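Local structure of Carboxylesterase/phospholipase family protein (Francisella tularensis subsp. tularensis, 4F21) at residues 119-124 against 134-139; 148-153 against 158-163. The protein is probably a serine hydrolase of the alpha/beta hydrolase superfamily, assigned to the carboxylesterase/phospholipase family and thought to cleave ester bonds. One frame throughout, in Å; residues are numbered along the deposited sequence.

Contact 1. Residues 119-124 against 134-139; sequences KLIDSQ and IILAGF
I121 on helix 111-126 reaches two residues of strand 134-139, one with each of its branches, and its side chain can be traced outward from CB. CB itself stays back from the strand: its bond from CA leads off at an angle to the strand, and the closest carbon there, CD1 of I134, is 4.8 Å from it. The methyl branch, CG2, stands anti to the backbone N and comes within 4.0 Å of that same CD1. CG1 takes the place beside the N (chi1 -57°), and an extended second torsion (chi2 176°) carries the chain on to its tip, where I121 CD1 lies 4.0 Å from L136 CD1. The side chains of I121 and L136 cross at roughly a right angle, and their nearest atoms are the two CD1 methyls.

The layout is that of an alpha/beta hydrolase sheet covered by a helix. The helix axis runs 10.6 Å from the strand axis, and their N-to-C directions differ by 157°, which makes them nearly antiparallel, as expected of a helix leading back to the start of a parallel strand. G138 and F139 are the first two residues of a G-x-S-x-G sequence, consistent with the nucleophile elbow of this superfamily, in which S140, directly after the strand, would be the nucleophile.

At the start of the strand, I134 points its CB at the helix and serves two helical residues with a single methyl: besides I121, its CD1 approaches the aliphatic CB of Q124 at 3.6 Å. The flanks are also occupied, with I134 and L136 both touching I41 of strand 38-44. Toward the outside of the helix, D122 OD1 forms a salt bridge with R155, a residue that the I121 side chain also touches.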
loop_
_atom_site.group_PDB
_atom_site.type_symbol
_atom_site.label_atom_id
_atom_site.label_comp_id
_atom_site.label_asym_id
_atom_site.label_seq_id
_atom_site.Cartn_x
_atom_site.Cartn_y
_atom_site.Cartn_z
ATOM N N LYS A 119 -12.347 8.549 -0.360
ATOM C CA LYS A 119 -13.354 9.037 0.569
ATOM C C LYS A 119 -12.763 9.081 1.965
ATOM O O LYS A 119 -12.847 10.108 2.643
ATOM C CB LYS A 119 -14.611 8.165 0.540
ATOM C CG LYS A 119 -15.529 8.453 -0.636
ATOM C CD LYS A 119 -16.885 7.795 -0.457
ATOM C CE LYS A 119 -17.862 8.269 -1.523
ATOM N NZ LYS A 119 -19.254 7.804 -1.260
ATOM N N LEU A 120 -12.128 7.979 2.363
ATOM C CA LEU A 120 -11.475 7.895 3.664
ATOM C C LEU A 120 -10.502 9.052 3.831
ATOM O O LEU A 120 -10.503 9.724 4.866
ATOM C CB LEU A 120 -10.742 6.561 3.825
ATOM C CG LEU A 120 -11.495 5.397 4.474
ATOM C CD1 LEU A 120 -10.669 4.121 4.400
ATOM C CD2 LEU A 120 -11.842 5.725 5.917
ATOM N N ILE A 121 -9.697 9.307 2.800
ATOM C CA ILE A 121 -8.736 10.400 2.871
ATOM C C ILE A 121 -9.506 11.700 3.024
ATOM O O ILE A 121 -9.200 12.513 3.898
ATOM C CB ILE A 121 -7.833 10.474 1.628
ATOM C CG1 ILE A 121 -7.091 9.153 1.422
ATOM C CG2 ILE A 121 -6.834 11.608 1.771
ATOM C CD1 ILE A 121 -6.259 9.121 0.166
ATOM N N ASP A 122 -10.544 11.861 2.204
ATOM C CA ASP A 122 -11.369 13.061 2.238
ATOM C C ASP A 122 -12.031 13.202 3.600
ATOM O O ASP A 122 -12.428 14.295 3.995
ATOM C CB ASP A 122 -12.438 13.029 1.138
ATOM C CG ASP A 122 -11.903 13.455 -0.224
ATOM O OD1 ASP A 122 -10.888 14.186 -0.278
ATOM O OD2 ASP A 122 -12.512 13.066 -1.245
ATOM N N SER A 123 -12.135 12.087 4.318
ATOM C CA SER A 123 -12.764 12.085 5.629
ATOM C C SER A 123 -11.767 12.483 6.711
ATOM O O SER A 123 -12.146 13.081 7.717
ATOM C CB SER A 123 -13.366 10.709 5.933
ATOM O OG SER A 123 -14.080 10.720 7.154
ATOM N N GLN A 124 -10.493 12.161 6.491
ATOM C CA GLN A 124 -9.447 12.475 7.461
ATOM C C GLN A 124 -8.965 13.911 7.308
ATOM O O GLN A 124 -8.504 14.526 8.270
ATOM C CB GLN A 124 -8.267 11.509 7.325
ATOM C CG GLN A 124 -8.501 10.146 7.952
ATOM C CD GLN A 124 -8.615 10.215 9.462
ATOM O OE1 GLN A 124 -7.937 11.011 10.112
ATOM N NE2 GLN A 124 -9.480 9.383 10.029
ATOM N N ILE A 134 -0.993 11.964 5.831
ATOM C CA ILE A 134 -1.606 10.644 5.794
ATOM C C ILE A 134 -0.776 9.723 4.910
ATOM O O ILE A 134 -0.403 10.097 3.799
ATOM C CB ILE A 134 -3.037 10.697 5.242
ATOM C CG1 ILE A 134 -3.851 11.774 5.959
ATOM C CG2 ILE A 134 -3.705 9.336 5.370
ATOM C CD1 ILE A 134 -5.248 11.944 5.408
ATOM N N ILE A 135 -0.483 8.523 5.408
ATOM C CA ILE A 135 0.299 7.549 4.650
ATOM C C ILE A 135 -0.538 6.337 4.245
ATOM O O ILE A 135 -1.203 5.723 5.079
ATOM C CB ILE A 135 1.523 7.059 5.448
ATOM C CG1 ILE A 135 2.512 8.199 5.681
ATOM C CG2 ILE A 135 2.223 5.920 4.722
ATOM C CD1 ILE A 135 3.779 7.750 6.374
ATOM N N LEU A 136 -0.498 5.996 2.960
ATOM C CA LEU A 136 -1.178 4.807 2.457
ATOM C C LEU A 136 -0.227 3.612 2.386
ATOM O O LEU A 136 0.655 3.548 1.529
ATOM C CB LEU A 136 -1.795 5.075 1.081
ATOM C CG LEU A 136 -2.786 6.238 1.013
ATOM C CD1 LEU A 136 -3.256 6.477 -0.414
ATOM C CD2 LEU A 136 -3.968 5.980 1.933
ATOM N N ALA A 137 -0.408 2.665 3.299
ATOM C CA ALA A 137 0.397 1.452 3.310
ATOM C C ALA A 137 -0.459 0.264 2.896
ATOM O O ALA A 137 -1.643 0.198 3.230
ATOM C CB ALA A 137 0.987 1.222 4.689
ATOM N N GLY A 138 0.136 -0.674 2.168
ATOM C CA GLY A 138 -0.601 -1.836 1.713
ATOM C C GLY A 138 0.227 -3.103 1.717
ATOM O O GLY A 138 1.435 -3.058 1.508
ATOM N N PHE A 139 -0.428 -4.233 1.968
ATOM C CA PHE A 139 0.230 -5.532 1.908
ATOM C C PHE A 139 -0.478 -6.458 0.921
ATOM O O PHE A 139 -1.707 -6.570 0.932
ATOM C CB PHE A 139 0.285 -6.183 3.294
ATOM C CG PHE A 139 0.775 -7.609 3.276
ATOM C CD1 PHE A 139 2.129 -7.891 3.251
ATOM C CD2 PHE A 139 -0.120 -8.667 3.284
ATOM C CE1 PHE A 139 2.580 -9.199 3.231
ATOM C CE2 PHE A 139 0.325 -9.976 3.263
ATOM C CZ PHE A 139 1.673 -10.241 3.239
#

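Contact 2. Residues 148-153 against 158-163; sequences YTAITS and GGIMAL
This is a small, wholly apolar packing contact between A150 and I151, at the C-terminal part of helix 144-150, and I160 of strand 159-163, in the interior of the fold. The buried surface is 99 Å² in total, and three residues supply nearly all of it: A150, I151 and I160. A150 and I160 are also the pair with the nearest CA atoms, 7.3 Å apart, and each directs its CB toward the other segment.

The closest approach is broadside. A150 CB lies 3.5 Å from I160 CD1 and 3.7 Å from I160 CG1, nearly equal distances that place the alanine methyl against the flank of the isoleucine's terminal bond; the angle at CD1 between CG1 and A150 CB is about 83°. I160 presents this flank because CG1 is anti to the carbonyl carbon and chi2 is extended at 169°, which sends the chain straight off the sheet.

Strand 134-139, helix 144-150 and strand 159-163 form a beta-alpha-beta unit, and the contact belongs to its return leg, where the chain leaves the helix and enters the neighbouring parallel strand. A150 also touches L136 of the preceding strand.

I151 meets the same methyl from another direction. Its CG2 is 4.3 Å from I160 CD1, almost in line with the CG1-CD1 bond (about 159° at CD1), so it faces the tip of I160 where A150 covers the side. The I151 side chain also packs on I177 and F214. Polar ties hold this part of the helix too: the A150 carbonyl accepts a hydrogen bond from N181 ND2, and Y148 OH is bonded to the P168 carbonyl.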
loop_
_atom_site.group_PDB
_atom_site.type_symbol
_atom_site.label_atom_id
_atom_site.label_comp_id
_atom_site.label_asym_id
_atom_site.label_seq_id
_atom_site.Cartn_x
_atom_site.Cartn_y
_atom_site.Cartn_z
ATOM N N TYR A 148 -1.503 3.029 -6.497
ATOM C CA TYR A 148 -2.381 3.558 -7.547
ATOM C C TYR A 148 -3.218 4.741 -7.090
ATOM O O TYR A 148 -3.400 5.703 -7.834
ATOM C CB TYR A 148 -3.317 2.467 -8.072
ATOM C CG TYR A 148 -2.748 1.640 -9.202
ATOM C CD1 TYR A 148 -1.890 2.199 -10.140
ATOM C CD2 TYR A 148 -3.073 0.297 -9.332
ATOM C CE1 TYR A 148 -1.371 1.441 -11.171
ATOM C CE2 TYR A 148 -2.562 -0.465 -10.356
ATOM C CZ TYR A 148 -1.712 0.110 -11.274
ATOM O OH TYR A 148 -1.203 -0.656 -12.294
ATOM N N THR A 149 -3.738 4.658 -5.870
ATOM C CA THR A 149 -4.503 5.754 -5.292
ATOM C C THR A 149 -3.650 7.013 -5.190
ATOM O O THR A 149 -3.990 8.055 -5.758
ATOM C CB THR A 149 -5.033 5.393 -3.892
ATOM O OG1 THR A 149 -5.955 4.301 -3.995
ATOM C CG2 THR A 149 -5.729 6.590 -3.259
ATOM N N ALA A 150 -2.528 6.901 -4.486
ATOM C CA ALA A 150 -1.688 8.057 -4.194
ATOM C C ALA A 150 -1.151 8.724 -5.457
ATOM O O ALA A 150 -1.026 9.947 -5.515
ATOM C CB ALA A 150 -0.552 7.667 -3.265
ATOM N N ILE A 151 -0.847 7.919 -6.470
ATOM C CA ILE A 151 -0.308 8.453 -7.716
ATOM C C ILE A 151 -1.402 8.970 -8.650
ATOM O O ILE A 151 -1.105 9.522 -9.706
ATOM C CB ILE A 151 0.572 7.425 -8.455
ATOM C CG1 ILE A 151 -0.281 6.290 -9.018
ATOM C CG2 ILE A 151 1.652 6.884 -7.531
ATOM C CD1 ILE A 151 0.514 5.294 -9.828
ATOM N N THR A 152 -2.662 8.793 -8.257
ATOM C CA THR A 152 -3.782 9.369 -9.000
ATOM C C THR A 152 -4.556 10.328 -8.104
ATOM O O THR A 152 -5.493 10.999 -8.544
ATOM C CB THR A 152 -4.735 8.293 -9.540
ATOM O OG1 THR A 152 -5.275 7.541 -8.447
ATOM C CG2 THR A 152 -4.000 7.360 -10.492
ATOM N N SER A 153 -4.154 10.377 -6.839
ATOM C CA SER A 153 -4.730 11.302 -5.877
ATOM C C SER A 153 -4.531 12.725 -6.369
ATOM O O SER A 153 -3.408 13.153 -6.628
ATOM C CB SER A 153 -4.068 11.123 -4.511
ATOM O OG SER A 153 -4.553 12.061 -3.569
ATOM N N GLY A 158 1.041 11.686 1.803
ATOM C CA GLY A 158 2.191 11.632 2.689
ATOM C C GLY A 158 3.203 10.543 2.405
ATOM O O GLY A 158 4.401 10.714 2.650
ATOM N N GLY A 159 2.730 9.412 1.897
ATOM C CA GLY A 159 3.618 8.309 1.590
ATOM C C GLY A 159 2.901 7.049 1.157
ATOM O O GLY A 159 1.688 6.923 1.311
ATOM N N ILE A 160 3.662 6.115 0.598
ATOM C CA ILE A 160 3.139 4.814 0.210
ATOM C C ILE A 160 4.048 3.732 0.773
ATOM O O ILE A 160 5.270 3.825 0.665
ATOM C CB ILE A 160 3.087 4.649 -1.322
ATOM C CG1 ILE A 160 2.318 5.802 -1.971
ATOM C CG2 ILE A 160 2.464 3.314 -1.691
ATOM C CD1 ILE A 160 2.464 5.845 -3.480
ATOM N N MET A 161 3.461 2.709 1.381
ATOM C CA MET A 161 4.256 1.572 1.838
ATOM C C MET A 161 3.812 0.258 1.198
ATOM O O MET A 161 3.020 -0.497 1.766
ATOM C CB MET A 161 4.270 1.476 3.366
ATOM C CG MET A 161 5.066 2.586 4.037
ATOM S SD MET A 161 5.470 2.251 5.764
ATOM C CE MET A 161 3.868 2.406 6.543
ATOM N N ALA A 162 4.333 0.001 0.005
ATOM C CA ALA A 162 4.012 -1.212 -0.728
ATOM C C ALA A 162 4.755 -2.401 -0.131
ATOM O O ALA A 162 5.979 -2.386 -0.016
ATOM C CB ALA A 162 4.357 -1.050 -2.201
ATOM N N LEU A 163 4.000 -3.426 0.250
ATOM C CA LEU A 163 4.557 -4.603 0.901
ATOM C C LEU A 163 4.064 -5.862 0.204
ATOM O O LEU A 163 2.881 -6.192 0.278
ATOM C CB LEU A 163 4.138 -4.644 2.372
ATOM C CG LEU A 163 4.402 -3.401 3.224
ATOM C CD1 LEU A 163 3.349 -3.270 4.309
ATOM C CD2 LEU A 163 5.782 -3.464 3.839
#

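Overall arrangement
Of the elements joined here, helix 111-126 comes first along the chain; contact 1 closes the short connection from it to strand 134-139. The chain then passes through helix 144-150 and turns back, and contact 2 closes the still shorter loop into strand 159-163. The two loops follow in series, neither enclosing nor crossing the other, and their centres are 9 Å apart. They share one sheet: strands 134-139 and 159-163 are neighbours, joined by probable hydrogen bonds from L136 N to G159 O and from G138 N to M161 O, each 2.9 Å. Together the contacts attach two consecutive helices to adjacent parallel strands, and L136 touches both helices.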